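Local coordinates for protein SsfX3 (Streptomyces sp. SF2575, PDB 3SKV) that probably transfers a salicylyl group onto a tetracycline intermediate in an antibiotic biosynthetic pathway, at residues A80-V85 and L159-F165; L120-L124 and A202-R206. The protein carries 1 engineered substitution. All coordinates share one frame; numbering follows the deposited sequence.

Contact 1 of 2, residues A80-V85 and L159-F165; sequences AQTSGV and LPTLLQF
The carbonyl oxygen of Val85 is gripped twice. Leu159 N donates to Val85 O at 3.0 Å. Water 2 donates a second hydrogen bond to Val85 O and another to Leu159 O, bridging the two backbones. This contact lies in the jelly-roll domain. The loop 80-85 leads into strand 86-91. Residues 159-163 make the turn from strand 153-158 into strand 164-172, whose first residues are Gln164 and Phe165. Residues Thr82 to Val85 form a type II beta turn, closed by Val85 N bonding to Thr82 O. Gly84 takes the third position with a positive phi of 78°.

Thr82 carries the middle of the contact with two bonds. Its backbone N reaches Leu163 O at 3.0 Å. Its OG1 donates to Pro160 O at 2.8 Å, in the carbonyl plane and on a lone pair. A chi1 of 58° sets OG1 between the backbone N and the carbonyl carbon and turns it to this oxygen. The same OG1 lies against Phe165 CB, while the methyl CG2 rests near the Phe165 backbone. Thr82 thus ties together both ends of the bend 160-163.

At one end, Gln81 CA makes a CA-H...O contact with Leu163 O at 3.2 Å. The aliphatic part of Gln81 runs past the Leu163 carbonyl. Ala80 CB packs on Gln164 CG at 3.8 Å, and Ala80 O takes a CA-H...O contact from Gln164. Outside the pair, Pro59 covers Thr82, Val85 and Leu159, and Arg61 NE bonds to Gln81 O. At the other end the Val85 and Leu159 side chains cross at a slant, with Val85 CG1 3.8 Å from Leu159 CD1.

Contact 2 of 2, residues L120-L124 and A202-R206; sequences LLDVL and ASPSR
Asp122 OD2 takes three hydrogen bonds from the loop 202-206. Ser203 OG donates at 2.6 Å to the syn lone pair of Asp122 OD2. Ser205 OG lies 2.5 Å from Asp122 OD2, and Ser205 N lies 2.9 Å from it. Both meet the oxygen on its anti side, out of the carboxylate plane by 31° and 35°. Asp122 CG stands anti to its carbonyl carbon (chi1 -79°), which carries the carboxylate from the strand to the loop. Both serines fold OG back over their own main chain, which turns it to the acid.

A second shell backs this grip. Arg206 bonds side-on to Ser203 OG through NE and NH2, with NE at 2.8 Å from Ser203 OG. Ala202 CB covers one face of the guanidinium. The nearby positive charge and the three donors probably favour the charged carboxylate. Thr132 OG1 holds Asp122 OD1. With an alanine here instead of Asp122, both serine hydroxyls and Ser205 N would probably lose their shared acceptor, and the loop would be freer to shift.

Apolar contacts flank the acid. Leu120 CB packs on Pro204 CD at 3.9 Å, and Leu124 CD1 touches Ser205. A buried strand carboxylate held by a loop's hydroxyls and N-H marks the interface between the jelly-roll domain, here strand 120-125, and the GDSL/SGNH domain, here the loop before helix 208-216.

In the fold
The centres of contacts 1 and 2 lie 11 Å apart, and the two touch directly. Pro160 CB sits 3.4 Å from Leu120 O, and Leu159 O sits 3.5 Å from Pro204 CB. Leu121 turns from the domain interface toward contact 1, with its CD2 3.8 Å from Leu159 CD2 and 4.0 Å from Phe165 CZ. Pro204 also packs on Thr161, so the bend 159-165 lies against the interface formed by contact 2. Leu162 touches Cys196 and Arg199, in the loop that follows strand 187-192. In GDSL enzymes the nucleophile serine lies after the first strand of the catalytic domain, here probably strand 187-192, so contact 1 probably borders the active-site region.

Contact 1 of 2, residues A80-V85 and L159-F165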
loop_
_atom_site.group_PDB
_atom_site.type_symbol
_atom_site.label_atom_id
_atom_site.label_comp_id
_atom_site.label_asym_id
_atom_site.label_seq_id
_atom_site.Cartn_x
_atom_site.Cartn_y
_atom_site.Cartn_z
ATOM N N ALA A 80 -6.306 2.338 -9.401
ATOM C CA ALA A 80 -6.220 0.988 -9.971
ATOM C C ALA A 80 -4.809 0.404 -9.965
ATOM O O ALA A 80 -4.607 -0.729 -10.408
ATOM C CB ALA A 80 -6.817 0.942 -11.381
ATOM N N GLN A 81 -3.845 1.130 -9.424
ATOM C CA GLN A 81 -2.481 0.604 -9.306
ATOM C C GLN A 81 -2.489 -0.389 -8.165
ATOM O O GLN A 81 -2.984 -0.082 -7.074
ATOM C CB GLN A 81 -1.456 1.709 -9.121
ATOM C CG GLN A 81 -1.169 2.442 -10.431
ATOM C CD GLN A 81 -0.294 3.654 -10.243
ATOM O OE1 GLN A 81 0.352 3.849 -9.198
ATOM N NE2 GLN A 81 -0.278 4.509 -11.257
ATOM N N THR A 82 -2.052 -1.616 -8.464
ATOM C CA THR A 82 -2.143 -2.795 -7.600
ATOM C C THR A 82 -1.144 -2.907 -6.424
ATOM O O THR A 82 -0.829 -4.016 -5.966
ATOM C CB THR A 82 -2.324 -4.029 -8.443
ATOM O OG1 THR A 82 -1.220 -4.105 -9.333
ATOM C CG2 THR A 82 -3.621 -4.006 -9.230
ATOM N N SER A 83 -0.741 -1.750 -5.887
ATOM C CA SER A 83 0.174 -1.616 -4.764
ATOM C C SER A 83 -0.432 -2.174 -3.454
ATOM O O SER A 83 -1.488 -1.713 -2.990
ATOM C CB SER A 83 0.564 -0.154 -4.603
ATOM O OG SER A 83 1.815 -0.083 -3.945
ATOM N N GLY A 84 0.229 -3.197 -2.906
ATOM C CA GLY A 84 -0.214 -3.890 -1.695
ATOM C C GLY A 84 -1.349 -4.870 -1.959
ATOM O O GLY A 84 -1.912 -5.434 -1.024
ATOM N N VAL A 85 -1.705 -5.066 -3.238
ATOM C CA VAL A 85 -2.782 -5.989 -3.608
ATOM C C VAL A 85 -2.201 -7.390 -3.799
ATOM O O VAL A 85 -1.152 -7.568 -4.442
ATOM C CB VAL A 85 -3.609 -5.522 -4.851
ATOM C CG1 VAL A 85 -4.691 -6.557 -5.234
ATOM C CG2 VAL A 85 -4.230 -4.143 -4.624
ATOM N N LEU A 159 0.827 -8.522 -6.437
ATOM C CA LEU A 159 0.690 -7.768 -7.680
ATOM C C LEU A 159 1.656 -6.575 -7.756
ATOM O O LEU A 159 2.062 -6.074 -6.703
ATOM C CB LEU A 159 -0.791 -7.343 -7.854
ATOM C CG LEU A 159 -1.880 -8.474 -7.795
ATOM C CD1 LEU A 159 -3.195 -7.989 -8.416
ATOM C CD2 LEU A 159 -1.433 -9.741 -8.558
ATOM N N PRO A 160 2.064 -6.148 -8.983
ATOM C CA PRO A 160 3.000 -5.019 -9.112
ATOM C C PRO A 160 2.535 -3.723 -8.452
ATOM O O PRO A 160 1.349 -3.411 -8.422
ATOM C CB PRO A 160 3.181 -4.883 -10.633
ATOM C CG PRO A 160 1.944 -5.493 -11.204
ATOM C CD PRO A 160 1.689 -6.663 -10.320
ATOM N N THR A 161 3.507 -2.975 -7.939
ATOM C CA THR A 161 3.336 -1.756 -7.156
ATOM C C THR A 161 3.047 -0.437 -7.868
ATOM O O THR A 161 2.326 0.392 -7.304
ATOM C CB THR A 161 4.439 -1.633 -6.090
ATOM O OG1 THR A 161 5.708 -1.844 -6.704
ATOM C CG2 THR A 161 4.261 -2.614 -4.936
ATOM N N LEU A 162 3.606 -0.201 -9.055
ATOM C CA LEU A 162 3.393 1.085 -9.743
ATOM C C LEU A 162 2.642 0.938 -11.081
ATOM O O LEU A 162 2.782 1.780 -11.984
ATOM C CB LEU A 162 4.767 1.777 -9.935
ATOM C CG LEU A 162 5.597 1.961 -8.648
ATOM C CD1 LEU A 162 7.106 1.977 -8.936
ATOM C CD2 LEU A 162 5.100 3.153 -7.835
ATOM N N LEU A 163 1.829 -0.126 -11.186
ATOM C CA LEU A 163 1.130 -0.506 -12.393
ATOM C C LEU A 163 -0.311 -0.880 -12.142
ATOM O O LEU A 163 -0.649 -1.387 -11.077
ATOM C CB LEU A 163 1.816 -1.794 -12.884
ATOM C CG LEU A 163 2.853 -1.800 -14.019
ATOM C CD1 LEU A 163 3.891 -0.713 -13.896
ATOM C CD2 LEU A 163 3.563 -3.127 -14.033
ATOM N N GLN A 164 -1.131 -0.770 -13.183
ATOM C CA GLN A 164 -2.494 -1.290 -13.170
ATOM C C GLN A 164 -2.351 -2.733 -13.694
ATOM O O GLN A 164 -1.711 -2.958 -14.717
ATOM C CB GLN A 164 -3.415 -0.476 -14.079
ATOM C CG GLN A 164 -3.672 0.924 -13.567
ATOM C CD GLN A 164 -4.548 1.721 -14.507
ATOM O OE1 GLN A 164 -5.454 1.203 -15.174
ATOM N NE2 GLN A 164 -4.348 3.021 -14.517
ATOM N N PHE A 165 -2.858 -3.699 -12.966
ATOM C CA PHE A 165 -2.736 -5.116 -13.335
ATOM C C PHE A 165 -4.125 -5.735 -13.469
ATOM O O PHE A 165 -4.908 -5.647 -12.531
ATOM C CB PHE A 165 -1.929 -5.859 -12.257
ATOM C CG PHE A 165 -1.622 -7.311 -12.555
ATOM C CD1 PHE A 165 -0.446 -7.669 -13.215
ATOM C CD2 PHE A 165 -2.469 -8.323 -12.108
ATOM C CE1 PHE A 165 -0.144 -9.004 -13.455
ATOM C CE2 PHE A 165 -2.178 -9.661 -12.360
ATOM C CZ PHE A 165 -1.007 -9.999 -13.012
HETATM O O HOH W 1 -5.716 -2.796 -11.946
HETATM O O HOH W 2 1.418 -5.965 -4.034
#

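Contact 2 of 2, residues L120-L124 and A202-R206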
loop_
_atom_site.group_PDB
_atom_site.type_symbol
_atom_site.label_atom_id
_atom_site.label_comp_id
_atom_site.label_asym_id
_atom_site.label_seq_id
_atom_site.Cartn_x
_atom_site.Cartn_y
_atom_site.Cartn_z
ATOM N N LEU A 120 7.616 -6.196 -11.583
ATOM C CA LEU A 120 7.727 -7.472 -10.875
ATOM C C LEU A 120 6.437 -7.892 -10.191
ATOM O O LEU A 120 5.640 -7.057 -9.780
ATOM C CB LEU A 120 8.910 -7.491 -9.875
ATOM C CG LEU A 120 10.328 -7.139 -10.414
ATOM C CD1 LEU A 120 11.289 -6.890 -9.267
ATOM C CD2 LEU A 120 10.874 -8.226 -11.378
ATOM N N LEU A 121 6.250 -9.199 -10.098
ATOM C CA LEU A 121 5.140 -9.889 -9.484
ATOM C C LEU A 121 5.830 -10.914 -8.591
ATOM O O LEU A 121 6.740 -11.625 -9.036
ATOM C CB LEU A 121 4.309 -10.570 -10.611
ATOM C CG LEU A 121 3.063 -11.492 -10.363
ATOM C CD1 LEU A 121 3.294 -12.615 -9.392
ATOM C CD2 LEU A 121 1.784 -10.746 -10.228
ATOM N N ASP A 122 5.434 -10.958 -7.318
ATOM C CA ASP A 122 5.998 -11.921 -6.388
ATOM C C ASP A 122 5.043 -13.053 -6.169
ATOM O O ASP A 122 3.831 -12.836 -6.077
ATOM C CB ASP A 122 6.360 -11.272 -5.050
ATOM C CG ASP A 122 7.674 -10.503 -5.059
ATOM O OD1 ASP A 122 8.409 -10.588 -6.075
ATOM O OD2 ASP A 122 7.975 -9.820 -4.045
ATOM N N VAL A 123 5.601 -14.267 -6.085
ATOM C CA VAL A 123 4.868 -15.490 -5.798
ATOM C C VAL A 123 5.398 -15.983 -4.439
ATOM O O VAL A 123 6.575 -16.357 -4.303
ATOM C CB VAL A 123 4.991 -16.564 -6.925
ATOM C CG1 VAL A 123 4.127 -17.778 -6.622
ATOM C CG2 VAL A 123 4.634 -15.989 -8.304
ATOM N N LEU A 124 4.527 -15.935 -3.425
ATOM C CA LEU A 124 4.848 -16.428 -2.096
ATOM C C LEU A 124 4.139 -17.746 -1.884
ATOM O O LEU A 124 2.987 -17.903 -2.313
ATOM C CB LEU A 124 4.455 -15.423 -1.016
ATOM C CG LEU A 124 5.524 -14.417 -0.605
ATOM C CD1 LEU A 124 5.819 -13.434 -1.712
ATOM C CD2 LEU A 124 5.104 -13.692 0.626
ATOM N N ALA A 202 12.939 -4.174 -3.332
ATOM C CA ALA A 202 13.500 -5.286 -4.099
ATOM C C ALA A 202 12.436 -5.910 -5.018
ATOM O O ALA A 202 12.715 -6.196 -6.187
ATOM C CB ALA A 202 14.079 -6.323 -3.151
ATOM N N SER A 203 11.208 -6.054 -4.511
ATOM C CA SER A 203 10.075 -6.634 -5.239
ATOM C C SER A 203 8.765 -6.291 -4.488
ATOM O O SER A 203 8.865 -5.797 -3.359
ATOM C CB SER A 203 10.275 -8.147 -5.382
ATOM O OG SER A 203 10.381 -8.822 -4.139
ATOM N N PRO A 204 7.535 -6.541 -5.040
ATOM C CA PRO A 204 6.296 -6.122 -4.308
ATOM C C PRO A 204 6.077 -6.611 -2.877
ATOM O O PRO A 204 5.429 -5.910 -2.095
ATOM C CB PRO A 204 5.151 -6.553 -5.236
ATOM C CG PRO A 204 5.778 -6.686 -6.578
ATOM C CD PRO A 204 7.203 -7.077 -6.382
ATOM N N SER A 205 6.562 -7.827 -2.541
ATOM C CA SER A 205 6.391 -8.376 -1.195
ATOM C C SER A 205 7.497 -7.842 -0.276
ATOM O O SER A 205 7.517 -8.153 0.919
ATOM C CB SER A 205 6.371 -9.904 -1.219
ATOM O OG SER A 205 7.635 -10.421 -1.601
ATOM N N ARG A 206 8.374 -6.976 -0.823
ATOM C CA ARG A 206 9.485 -6.448 -0.049
ATOM C C ARG A 206 9.486 -4.937 0.148
ATOM O O ARG A 206 10.539 -4.358 0.433
ATOM C CB ARG A 206 10.815 -7.048 -0.522
ATOM C CG ARG A 206 10.984 -8.524 -0.096
ATOM C CD ARG A 206 12.273 -9.148 -0.578
ATOM N NE ARG A 206 12.161 -9.450 -2.010
ATOM C CZ ARG A 206 13.176 -9.806 -2.796
ATOM N NH1 ARG A 206 14.405 -9.917 -2.299
ATOM N NH2 ARG A 206 12.972 -10.045 -4.087
#